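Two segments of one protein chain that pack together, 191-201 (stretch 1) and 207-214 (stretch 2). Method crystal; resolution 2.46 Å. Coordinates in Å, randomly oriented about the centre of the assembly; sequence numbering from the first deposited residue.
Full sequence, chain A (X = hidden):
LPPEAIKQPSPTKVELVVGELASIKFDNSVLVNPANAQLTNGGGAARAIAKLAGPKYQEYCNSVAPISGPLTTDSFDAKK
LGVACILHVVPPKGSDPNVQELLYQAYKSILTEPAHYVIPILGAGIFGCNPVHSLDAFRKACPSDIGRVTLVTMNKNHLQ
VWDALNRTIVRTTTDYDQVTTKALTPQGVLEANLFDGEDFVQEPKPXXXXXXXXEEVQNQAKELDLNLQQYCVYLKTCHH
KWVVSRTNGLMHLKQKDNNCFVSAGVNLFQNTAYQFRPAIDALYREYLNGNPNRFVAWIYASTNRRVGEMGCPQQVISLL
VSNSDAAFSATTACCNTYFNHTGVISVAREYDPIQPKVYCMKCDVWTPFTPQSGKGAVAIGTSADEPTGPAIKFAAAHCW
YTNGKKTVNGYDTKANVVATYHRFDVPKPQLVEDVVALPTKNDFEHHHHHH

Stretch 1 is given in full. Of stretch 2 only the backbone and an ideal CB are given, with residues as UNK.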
# COMPACT_ATOMS: atom_id res chain seq x y z
N GLU A 191 -3.58 8.00 5.56
CA GLU A 191 -4.82 8.10 4.79
C GLU A 191 -4.72 7.37 3.46
O GLU A 191 -5.74 7.01 2.87
CB GLU A 191 -5.16 9.56 4.53
CG GLU A 191 -5.05 10.48 5.76
CD GLU A 191 -6.01 11.65 5.71
OE1 GLU A 191 -7.15 11.50 6.19
OE2 GLU A 191 -5.61 12.73 5.20
N ALA A 192 -3.50 7.15 2.97
CA ALA A 192 -3.31 6.56 1.66
C ALA A 192 -3.56 5.06 1.66
O ALA A 192 -3.88 4.50 0.61
CB ALA A 192 -1.91 6.86 1.15
N ASN A 193 -3.43 4.41 2.82
CA ASN A 193 -3.57 2.96 2.93
C ASN A 193 -2.54 2.26 2.05
O ASN A 193 -2.87 1.38 1.26
CB ASN A 193 -4.98 2.52 2.58
CG ASN A 193 -5.93 2.66 3.72
OD1 ASN A 193 -5.63 2.26 4.84
ND2 ASN A 193 -7.09 3.25 3.45
N LEU A 194 -1.29 2.67 2.17
CA LEU A 194 -0.25 2.08 1.35
C LEU A 194 -0.11 0.61 1.68
O LEU A 194 0.01 0.24 2.86
CB LEU A 194 1.07 2.81 1.54
CG LEU A 194 0.87 4.27 1.16
CD1 LEU A 194 2.19 5.00 1.10
CD2 LEU A 194 0.13 4.33 -0.17
N PHE A 195 -0.14 -0.23 0.64
CA PHE A 195 -0.07 -1.68 0.77
C PHE A 195 1.15 -2.22 0.03
O PHE A 195 1.36 -1.92 -1.15
CB PHE A 195 -1.36 -2.33 0.26
CG PHE A 195 -1.51 -3.75 0.68
CD1 PHE A 195 -1.81 -4.08 1.99
CD2 PHE A 195 -1.35 -4.78 -0.25
CE1 PHE A 195 -1.95 -5.40 2.37
CE2 PHE A 195 -1.50 -6.11 0.13
CZ PHE A 195 -1.79 -6.42 1.44
N ASP A 196 1.93 -3.03 0.73
CA ASP A 196 3.21 -3.61 0.36
C ASP A 196 3.09 -4.82 -0.56
O ASP A 196 4.11 -5.27 -1.11
CB ASP A 196 3.89 -4.04 1.66
CG ASP A 196 5.34 -4.30 1.50
OD1 ASP A 196 6.01 -3.50 0.80
OD2 ASP A 196 5.81 -5.30 2.09
N GLY A 197 1.90 -5.37 -0.73
CA GLY A 197 1.74 -6.71 -1.24
C GLY A 197 1.54 -7.75 -0.15
O GLY A 197 0.96 -8.81 -0.42
N GLU A 198 1.99 -7.46 1.07
CA GLU A 198 1.79 -8.31 2.24
C GLU A 198 1.06 -7.60 3.37
O GLU A 198 0.22 -8.20 4.04
CB GLU A 198 3.14 -8.82 2.75
CG GLU A 198 3.19 -10.33 3.03
CD GLU A 198 3.13 -11.19 1.75
OE1 GLU A 198 2.08 -11.85 1.50
OE2 GLU A 198 4.14 -11.23 1.00
N ASP A 199 1.33 -6.31 3.58
CA ASP A 199 0.85 -5.60 4.76
C ASP A 199 0.90 -4.10 4.47
O ASP A 199 1.59 -3.66 3.55
CB ASP A 199 1.71 -5.95 5.98
CG ASP A 199 3.18 -6.05 5.63
OD1 ASP A 199 3.74 -5.05 5.13
OD2 ASP A 199 3.77 -7.14 5.83
N PHE A 200 0.17 -3.33 5.27
CA PHE A 200 0.15 -1.88 5.08
C PHE A 200 1.45 -1.28 5.58
O PHE A 200 2.12 -1.84 6.45
CB PHE A 200 -1.05 -1.27 5.78
CG PHE A 200 -2.37 -1.69 5.19
CD1 PHE A 200 -2.90 -1.04 4.09
CD2 PHE A 200 -3.07 -2.76 5.72
CE1 PHE A 200 -4.11 -1.43 3.55
CE2 PHE A 200 -4.28 -3.15 5.18
CZ PHE A 200 -4.80 -2.48 4.10
N VAL A 201 1.83 -0.13 5.00
CA VAL A 201 3.15 0.47 5.20
C VAL A 201 2.99 1.91 5.65
O VAL A 201 2.34 2.72 4.97
CB VAL A 201 4.01 0.40 3.92
CG1 VAL A 201 5.36 1.05 4.15
CG2 VAL A 201 4.19 -1.02 3.46
N UNK A 207 11.10 5.27 -4.25
CA UNK A 207 11.13 4.61 -5.53
C UNK A 207 10.19 3.44 -5.68
O UNK A 207 9.89 3.04 -6.81
CB UNK A 207 12.56 4.14 -5.81
N UNK A 208 9.73 2.87 -4.57
CA UNK A 208 8.94 1.66 -4.59
C UNK A 208 7.46 2.00 -4.80
O UNK A 208 6.97 3.03 -4.33
CB UNK A 208 9.14 0.87 -3.29
N UNK A 209 6.77 1.13 -5.52
CA UNK A 209 5.38 1.35 -5.87
C UNK A 209 4.50 0.61 -4.88
O UNK A 209 4.73 -0.56 -4.59
CB UNK A 209 5.09 0.90 -7.30
N UNK A 210 3.49 1.30 -4.35
CA UNK A 210 2.61 0.76 -3.34
C UNK A 210 1.19 0.77 -3.86
O UNK A 210 0.80 1.65 -4.64
CB UNK A 210 2.72 1.55 -2.03
N UNK A 211 0.42 -0.22 -3.46
CA UNK A 211 -1.01 -0.22 -3.76
C UNK A 211 -1.69 0.76 -2.81
O UNK A 211 -1.56 0.64 -1.58
CB UNK A 211 -1.61 -1.62 -3.63
N UNK A 212 -2.37 1.75 -3.37
CA UNK A 212 -3.21 2.64 -2.59
C UNK A 212 -4.56 1.97 -2.43
O UNK A 212 -5.34 1.91 -3.38
CB UNK A 212 -3.34 4.01 -3.25
N UNK A 213 -4.84 1.44 -1.25
CA UNK A 213 -6.05 0.66 -1.10
C UNK A 213 -7.23 1.60 -0.86
O UNK A 213 -7.55 1.94 0.28
CB UNK A 213 -5.91 -0.35 0.04
N UNK A 214 -7.86 2.04 -1.95
CA UNK A 214 -9.05 2.86 -1.84
C UNK A 214 -10.22 1.94 -1.52
O UNK A 214 -10.05 0.75 -1.28
CB UNK A 214 -9.30 3.66 -3.12

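Position 207 lies beyond the reach of stretch 1, so only its backbone speaks. Its phi of 82° is positive, which favours glycine, the residue least penalised there, and G207 is deposited.

At 208 the CA-to-CB bond points toward stretch 1, yet no atom of that stretch lies within 5.5 Å of the ideal CB. A short side chain would fall short, whereas a long one could reach the carboxylate of D196; a donor such as glutamine, lysine or arginine would suit. The residue is Q208, with chi1 and chi2 both t. This extension brings Q208 NE2 to 3.1 Å from D196 OD1, a hydrogen bond that is weak because its angle at hydrogen is only 121°.

Position 209 directs its CB away from stretch 1, which therefore sets no preference beyond the extended backbone, an arrangement that beta-branched residues tolerate well. I209 is found.

Position 210 is more demanding. Its CB points toward stretch 1, with the ideal CB 4.1 Å from L194 CB and 3.8 Å from F195 O. Beyond lie the methyls of V201 and the carboxylate of D196, so a large side chain, apolar along most of its length, could cover this ground; leucine, methionine or an aromatic residue would be reasonable. Y210 fills it. Its CB packs 4.1 Å from L194 CB, and its CE1 lies 3.7 Å from V201 CG2, while F195 O sits at the ring edge. The hydroxyl is hydrogen-bonded to a residue just outside the stretches.

At 211 the backbone pairs with F195 in antiparallel fashion: N of 211 donates to F195 O at 3.0 Å, and F195 N donates to O of 211 at 2.8 Å. These bonds use main-chain atoms and so do not select a side chain. The CB, however, shares a face of the sheet with F195, where leucine, isoleucine, valine or methionine would pack well. L211 does so, its CB 3.9 Å from F195 CB and its CD2 near the phenyl ring.

Position 212 is paired with L194 without hydrogen bonds between the two, and its CB lies on the same face as the L194 side chain. The ideal CB is 3.9 Å from A192 O and 4.7 Å from L194 CD2, so a chain with an aliphatic stem could pass here and carry a polar end. E212 places its CG 3.5 Å from A192 O; OE1 is hydrogen-bonded elsewhere in the structure.

At 213 the backbone N donates to N193 O at 3.2 Å, nearly straight at 167°. The sideways CB is 4.1 Å from F200 CE1 and 5.0 Å from F195 CB, inviting a compact apolar group such as valine or isoleucine. V213 CG2 packs against both aromatics, 3.6 Å from F195 CB and 3.9 Å from F200 CE1.

Position 214 turns its CB away from stretch 1, which sets no preference. The helix that follows does: serine, threonine, aspartate or asparagine would suit its N-cap. T214 is deposited, and its side chain caps a backbone N just past the stretch.

Stretch 2, residues 207-214: GQIYLEVT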
# COMPACT_ATOMS: atom_id res chain seq x y z
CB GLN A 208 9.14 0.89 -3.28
CG GLN A 208 8.14 -0.21 -3.01
CD GLN A 208 8.54 -1.07 -1.82
OE1 GLN A 208 9.71 -1.07 -1.42
NE2 GLN A 208 7.58 -1.81 -1.27
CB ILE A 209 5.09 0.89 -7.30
CG1 ILE A 209 6.03 1.59 -8.28
CG2 ILE A 209 3.65 1.15 -7.64
CD1 ILE A 209 5.76 1.16 -9.71
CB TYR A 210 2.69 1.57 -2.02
CG TYR A 210 4.01 1.46 -1.31
CD1 TYR A 210 4.24 0.43 -0.41
CD2 TYR A 210 5.03 2.38 -1.54
CE1 TYR A 210 5.45 0.31 0.24
CE2 TYR A 210 6.24 2.27 -0.90
CZ TYR A 210 6.44 1.24 -0.00
OH TYR A 210 7.65 1.12 0.65
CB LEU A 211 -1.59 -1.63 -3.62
CG LEU A 211 -3.04 -1.85 -4.07
CD1 LEU A 211 -3.22 -1.58 -5.57
CD2 LEU A 211 -3.51 -3.25 -3.74
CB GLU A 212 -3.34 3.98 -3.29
CG GLU A 212 -4.49 4.84 -2.78
CD GLU A 212 -4.16 6.32 -2.81
OE1 GLU A 212 -3.05 6.66 -3.31
OE2 GLU A 212 -5.00 7.14 -2.33
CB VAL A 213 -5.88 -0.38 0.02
CG1 VAL A 213 -7.19 -1.16 0.25
CG2 VAL A 213 -4.74 -1.32 -0.34
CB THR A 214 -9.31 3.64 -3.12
OG1 THR A 214 -9.64 2.73 -4.17
CG2 THR A 214 -8.10 4.47 -3.48
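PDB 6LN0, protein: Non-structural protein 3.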